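Local coordinates for periplasmic solute binding protein (Pectobacterium atrosepticum, PDB 4RY1) that probably binds a sugar in the periplasm and delivers it to an ABC-type importer, at residues S8-G12 against N13-E17; F208-K211 against L212-H216. All coordinates share one frame; numbering follows the deposited sequence.

Contact 1: S8-G12 against N13-E17; sequences SWWGG and NQRHE. With ACT (acetate ion), chain F.
Trp9 lays the five-membered ring of its indole obliquely against the imidazole of His16, rim to rim, with the two planes 59° apart. The pair is joined by a hydrogen bond of 2.9 Å from Trp9 NE1 to His16 ND1. The indole N-H lies close to the imidazole plane, but the bond is bent at the hydrogen (135°) because His16 in turn sits well off the indole plane. ND1 therefore acts as acceptor here, which favours a neutral imidazole with its proton on NE2. One face of that ring rests on Gly12 O, 3.3 Å from His16 CG, and the same oxygen takes the backbone N-H of His16 at 2.9 Å, the first-turn bond expected of the N-cap residue.

Arg15 runs alongside Trp10, the two side chains pointing the same way. With CG anti to the backbone N (chi1 178°) and a bend at chi3, the chain passes Gly11 CA and brings NH1 to Trp10 O, 3.0 Å away in the guanidinium plane. The backbone angles of Gly11 call for glycine, and Arg15 packs closely over its CA. NH1 and NH2 also hold an acetate ion, NH2 reaching OXT at 3.0 Å in a nearly straight bond, while Trp10 NE1 adds a weak bond to its other oxygen. Gln322 O accepts from Arg15 NE and further fixes the guanidinium. Arg63, Trp42, Tyr45 and Trp68 gather round the Trp10 indole, and a glycerol lies close by. Acetate and glycerol probably come from the crystallisation liquor, yet a pocket lined with tryptophans and arginines at the strand-to-helix turn opening a beta-alpha-beta unit is consistent with the sugar-binding cleft of a periplasmic binding protein.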
loop_
_atom_site.group_PDB
_atom_site.type_symbol
_atom_site.label_atom_id
_atom_site.label_comp_id
_atom_site.label_asym_id
_atom_site.label_seq_id
_atom_site.Cartn_x
_atom_site.Cartn_y
_atom_site.Cartn_z
ATOM N N SER A 8 -16.391 -3.948 -10.181
ATOM C CA SER A 8 -15.462 -2.854 -10.381
ATOM C C SER A 8 -14.087 -3.079 -9.785
ATOM O O SER A 8 -13.924 -3.724 -8.740
ATOM C CB SER A 8 -16.021 -1.529 -9.851
ATOM O OG SER A 8 -16.150 -1.486 -8.420
ATOM N N TRP A 9 -13.112 -2.485 -10.439
ATOM C CA TRP A 9 -11.749 -2.444 -9.923
ATOM C C TRP A 9 -10.960 -1.309 -10.572
ATOM O O TRP A 9 -11.430 -0.698 -11.518
ATOM C CB TRP A 9 -11.013 -3.801 -10.131
ATOM C CG TRP A 9 -10.618 -4.079 -11.568
ATOM C CD1 TRP A 9 -9.438 -3.770 -12.161
ATOM C CD2 TRP A 9 -11.432 -4.668 -12.576
ATOM N NE1 TRP A 9 -9.447 -4.164 -13.464
ATOM C CE2 TRP A 9 -10.661 -4.707 -13.762
ATOM C CE3 TRP A 9 -12.737 -5.177 -12.602
ATOM C CZ2 TRP A 9 -11.156 -5.200 -14.967
ATOM C CZ3 TRP A 9 -13.226 -5.672 -13.800
ATOM C CH2 TRP A 9 -12.423 -5.704 -14.966
ATOM N N TRP A 10 -9.770 -1.037 -10.053
ATOM C CA TRP A 10 -8.836 -0.092 -10.670
ATOM C C TRP A 10 -7.521 -0.788 -10.958
ATOM O O TRP A 10 -7.216 -1.851 -10.403
ATOM C CB TRP A 10 -8.549 1.113 -9.764
ATOM C CG TRP A 10 -7.747 0.764 -8.539
ATOM C CD1 TRP A 10 -6.392 0.713 -8.422
ATOM C CD2 TRP A 10 -8.266 0.384 -7.278
ATOM N NE1 TRP A 10 -6.037 0.308 -7.179
ATOM C CE2 TRP A 10 -7.169 0.138 -6.430
ATOM C CE3 TRP A 10 -9.554 0.280 -6.763
ATOM C CZ2 TRP A 10 -7.330 -0.255 -5.114
ATOM C CZ3 TRP A 10 -9.703 -0.114 -5.467
ATOM C CH2 TRP A 10 -8.614 -0.369 -4.648
ATOM N N GLY A 11 -6.710 -0.130 -11.758
ATOM C CA GLY A 11 -5.353 -0.588 -12.045
ATOM C C GLY A 11 -4.929 -0.224 -13.449
ATOM O O GLY A 11 -5.575 0.568 -14.116
ATOM N N GLY A 12 -3.811 -0.799 -13.856
ATOM C CA GLY A 12 -3.267 -0.581 -15.180
ATOM C C GLY A 12 -3.749 -1.646 -16.148
ATOM O O GLY A 12 -4.450 -2.600 -15.767
ATOM N N ASN A 13 -3.311 -1.525 -17.398
ATOM C CA ASN A 13 -3.835 -2.357 -18.472
ATOM C C ASN A 13 -3.465 -3.838 -18.304
ATOM O O ASN A 13 -4.189 -4.705 -18.776
ATOM C CB ASN A 13 -3.383 -1.811 -19.817
ATOM C CG ASN A 13 -4.057 -0.515 -20.146
ATOM O OD1 ASN A 13 -5.192 -0.290 -19.749
ATOM N ND2 ASN A 13 -3.391 0.314 -20.920
ATOM N N GLN A 14 -2.339 -4.129 -17.660
ATOM C CA GLN A 14 -1.977 -5.548 -17.424
ATOM C C GLN A 14 -2.943 -6.178 -16.439
ATOM O O GLN A 14 -3.401 -7.279 -16.647
ATOM C CB GLN A 14 -0.528 -5.708 -16.985
ATOM C CG GLN A 14 0.436 -5.262 -18.055
ATOM C CD GLN A 14 0.694 -6.302 -19.110
ATOM O OE1 GLN A 14 0.150 -7.420 -19.070
ATOM N NE2 GLN A 14 1.550 -5.955 -20.059
ATOM N N ARG A 15 -3.274 -5.469 -15.369
ATOM C CA ARG A 15 -4.282 -5.960 -14.444
ATOM C C ARG A 15 -5.642 -6.056 -15.135
ATOM O O ARG A 15 -6.393 -7.005 -14.894
ATOM C CB ARG A 15 -4.346 -5.088 -13.166
ATOM C CG ARG A 15 -5.429 -5.555 -12.197
ATOM C CD ARG A 15 -5.520 -4.703 -10.958
ATOM N NE ARG A 15 -4.324 -4.735 -10.136
ATOM C CZ ARG A 15 -3.944 -3.778 -9.297
ATOM N NH1 ARG A 15 -4.673 -2.682 -9.148
ATOM N NH2 ARG A 15 -2.844 -3.927 -8.566
ATOM N N HIS A 16 -5.973 -5.076 -15.972
ATOM C CA HIS A 16 -7.269 -5.122 -16.652
ATOM C C HIS A 16 -7.411 -6.364 -17.522
ATOM O O HIS A 16 -8.432 -7.057 -17.472
ATOM C CB HIS A 16 -7.517 -3.879 -17.507
ATOM C CG HIS A 16 -7.606 -2.611 -16.743
ATOM N ND1 HIS A 16 -8.013 -2.536 -15.432
ATOM C CD2 HIS A 16 -7.323 -1.350 -17.127
ATOM C CE1 HIS A 16 -7.984 -1.282 -15.038
ATOM N NE2 HIS A 16 -7.573 -0.540 -16.051
ATOM N N GLU A 17 -6.385 -6.645 -18.323
ATOM C CA GLU A 17 -6.444 -7.829 -19.196
ATOM C C GLU A 17 -6.627 -9.111 -18.378
ATOM O O GLU A 17 -7.426 -9.982 -18.702
ATOM C CB GLU A 17 -5.197 -7.937 -20.070
ATOM C CG GLU A 17 -5.259 -9.135 -21.022
ATOM C CD GLU A 17 -3.927 -9.451 -21.672
ATOM O OE1 GLU A 17 -3.051 -8.563 -21.800
ATOM O OE2 GLU A 17 -3.722 -10.626 -22.044
HETATM C C ACT F . -2.004 -0.649 -7.474
HETATM O O ACT F . -3.012 -0.322 -8.144
HETATM O OXT ACT F . -2.046 -1.681 -6.787
HETATM C CH3 ACT F . -0.733 0.171 -7.474
#

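Contact 2: F208-K211 against L212-H216; sequences FYKK and LVDSH
Lys211 O is gripped twice by Ser215, whose backbone N and hydroxyl OG each donate to it from 2.9 Å. The two donors reach the carbonyl from opposite faces of its plane, so one residue straddles the oxygen. Serine suits the position because its OG, set beside its own backbone N (chi1 -59°), folds back over the preceding turn and spends its proton on a main-chain acceptor.

One residue earlier, Asp214 N gives Lys210 O a nearly straight bond of 2.8 Å, and the side chains of the same pair add a salt bridge. Lys210 runs extended as far as CE and then bends at chi4 (-70°), bringing NZ to Asp214 OD2, 2.9 Å away on the syn side of the carboxylate. Both residues are exposed, where flexible charged groups are readily accommodated, and the lysine probably offsets the carboxylate, which sits near the C-terminal end of the helix.

The apolar side of the helix faces inward. Leu212 CD1 meets Phe208 CE2 at 3.7 Å, on a side covered by helices 138-152 and 169-183, where Tyr178 stacks on the phenyl ring. Val213 CG2 lies obliquely against the phenol of Tyr209, 3.6 Å from CZ; the hydroxyl of that tyrosine is bonded to Asp385. Past the end of the helix, His216 is the first residue to leave helical angles, taking positive phi (61°), and its N-H is donated to Val213 O. Its ring stacks on Tyr157. Two bonds back into the last turn with this reversal of phi make the end of helix 199-214 a Schellman motif, closing an amphipathic helix.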
loop_
_atom_site.group_PDB
_atom_site.type_symbol
_atom_site.label_atom_id
_atom_site.label_comp_id
_atom_site.label_asym_id
_atom_site.label_seq_id
_atom_site.Cartn_x
_atom_site.Cartn_y
_atom_site.Cartn_z
ATOM N N PHE A 208 12.863 13.630 11.818
ATOM C CA PHE A 208 13.288 12.465 11.028
ATOM C C PHE A 208 13.205 12.803 9.521
ATOM O O PHE A 208 14.150 12.544 8.755
ATOM C CB PHE A 208 12.408 11.282 11.417
ATOM C CG PHE A 208 12.618 10.032 10.593
ATOM C CD1 PHE A 208 13.599 9.112 10.925
ATOM C CD2 PHE A 208 11.800 9.755 9.504
ATOM C CE1 PHE A 208 13.773 7.955 10.189
ATOM C CE2 PHE A 208 11.971 8.595 8.771
ATOM C CZ PHE A 208 12.950 7.693 9.106
ATOM N N TYR A 209 12.089 13.408 9.115
ATOM C CA TYR A 209 11.949 13.930 7.746
ATOM C C TYR A 209 13.057 14.950 7.384
ATOM O O TYR A 209 13.727 14.846 6.354
ATOM C CB TYR A 209 10.566 14.551 7.516
ATOM C CG TYR A 209 10.480 15.112 6.119
ATOM C CD1 TYR A 209 10.231 14.282 5.037
ATOM C CD2 TYR A 209 10.702 16.458 5.867
ATOM C CE1 TYR A 209 10.180 14.775 3.749
ATOM C CE2 TYR A 209 10.664 16.958 4.588
ATOM C CZ TYR A 209 10.387 16.118 3.525
ATOM O OH TYR A 209 10.368 16.626 2.246
ATOM N N LYS A 210 13.253 15.916 8.275
ATOM C CA LYS A 210 14.194 16.995 8.031
ATOM C C LYS A 210 15.586 16.380 7.876
ATOM O O LYS A 210 16.366 16.776 7.010
ATOM C CB LYS A 210 14.115 18.009 9.171
ATOM C CG LYS A 210 14.756 19.359 8.881
ATOM C CD LYS A 210 15.024 20.139 10.161
ATOM C CE LYS A 210 15.505 21.557 9.882
ATOM N NZ LYS A 210 16.878 21.638 9.300
ATOM N N LYS A 211 15.881 15.369 8.685
ATOM C CA LYS A 211 17.159 14.666 8.569
ATOM C C LYS A 211 17.338 13.941 7.237
ATOM O O LYS A 211 18.404 13.933 6.670
ATOM C CB LYS A 211 17.378 13.680 9.718
ATOM C CG LYS A 211 18.838 13.243 9.799
ATOM C CD LYS A 211 19.131 12.474 11.071
ATOM C CE LYS A 211 20.606 12.125 11.169
ATOM N NZ LYS A 211 20.886 11.328 12.393
ATOM N N LEU A 212 16.283 13.305 6.752
ATOM C CA LEU A 212 16.355 12.633 5.460
ATOM C C LEU A 212 16.721 13.629 4.351
ATOM O O LEU A 212 17.564 13.346 3.504
ATOM C CB LEU A 212 15.017 11.951 5.150
ATOM C CG LEU A 212 14.652 10.720 5.994
ATOM C CD1 LEU A 212 13.209 10.335 5.750
ATOM C CD2 LEU A 212 15.546 9.544 5.662
ATOM N N VAL A 213 16.075 14.792 4.396
ATOM C CA VAL A 213 16.341 15.851 3.427
ATOM C C VAL A 213 17.745 16.455 3.594
ATOM O O VAL A 213 18.537 16.513 2.637
ATOM C CB VAL A 213 15.274 16.947 3.476
ATOM C CG1 VAL A 213 15.682 18.126 2.619
ATOM C CG2 VAL A 213 13.957 16.385 2.958
ATOM N N ASP A 214 18.048 16.898 4.808
ATOM C CA ASP A 214 19.334 17.551 5.093
ATOM C C ASP A 214 20.533 16.632 4.781
ATOM O O ASP A 214 21.597 17.101 4.339
ATOM C CB ASP A 214 19.387 18.019 6.549
ATOM C CG ASP A 214 18.452 19.190 6.844
ATOM O OD1 ASP A 214 17.917 19.831 5.912
ATOM O OD2 ASP A 214 18.267 19.483 8.048
ATOM N N SER A 215 20.350 15.327 4.989
ATOM C CA SER A 215 21.372 14.296 4.687
ATOM C C SER A 215 21.458 13.832 3.216
ATOM O O SER A 215 22.261 12.964 2.894
ATOM C CB SER A 215 21.178 13.041 5.558
ATOM O OG SER A 215 21.244 13.328 6.941
ATOM N N HIS A 216 20.630 14.400 2.338
ATOM C CA HIS A 216 20.572 13.991 0.927
ATOM C C HIS A 216 20.162 12.522 0.762
ATOM O O HIS A 216 20.572 11.854 -0.182
ATOM C CB HIS A 216 21.906 14.274 0.198
ATOM C CG HIS A 216 21.765 14.557 -1.274
ATOM N ND1 HIS A 216 21.861 13.583 -2.246
ATOM C CD2 HIS A 216 21.563 15.724 -1.935
ATOM C CE1 HIS A 216 21.706 14.134 -3.439
ATOM N NE2 HIS A 216 21.527 15.432 -3.277
#

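Near the N terminus, contact 1 closes the short turn by which strand 3-10 of the main sheet passes into helix 13-29, the opening of a beta-alpha-beta unit completed by strand 33-40. Roughly two hundred residues later, contact 2 finishes helix 199-214 and starts the loop that follows it. The two are in series, neither nesting nor crossing, and lie on opposite sides of the chain's centre, with centres about 36 Å apart and nearest atoms about 24 Å apart. Contact 1 thus ties a strand to the start of a helix beside a pocket, whereas contact 2 ends a helix packed among other helices. Each is local, and they do not touch.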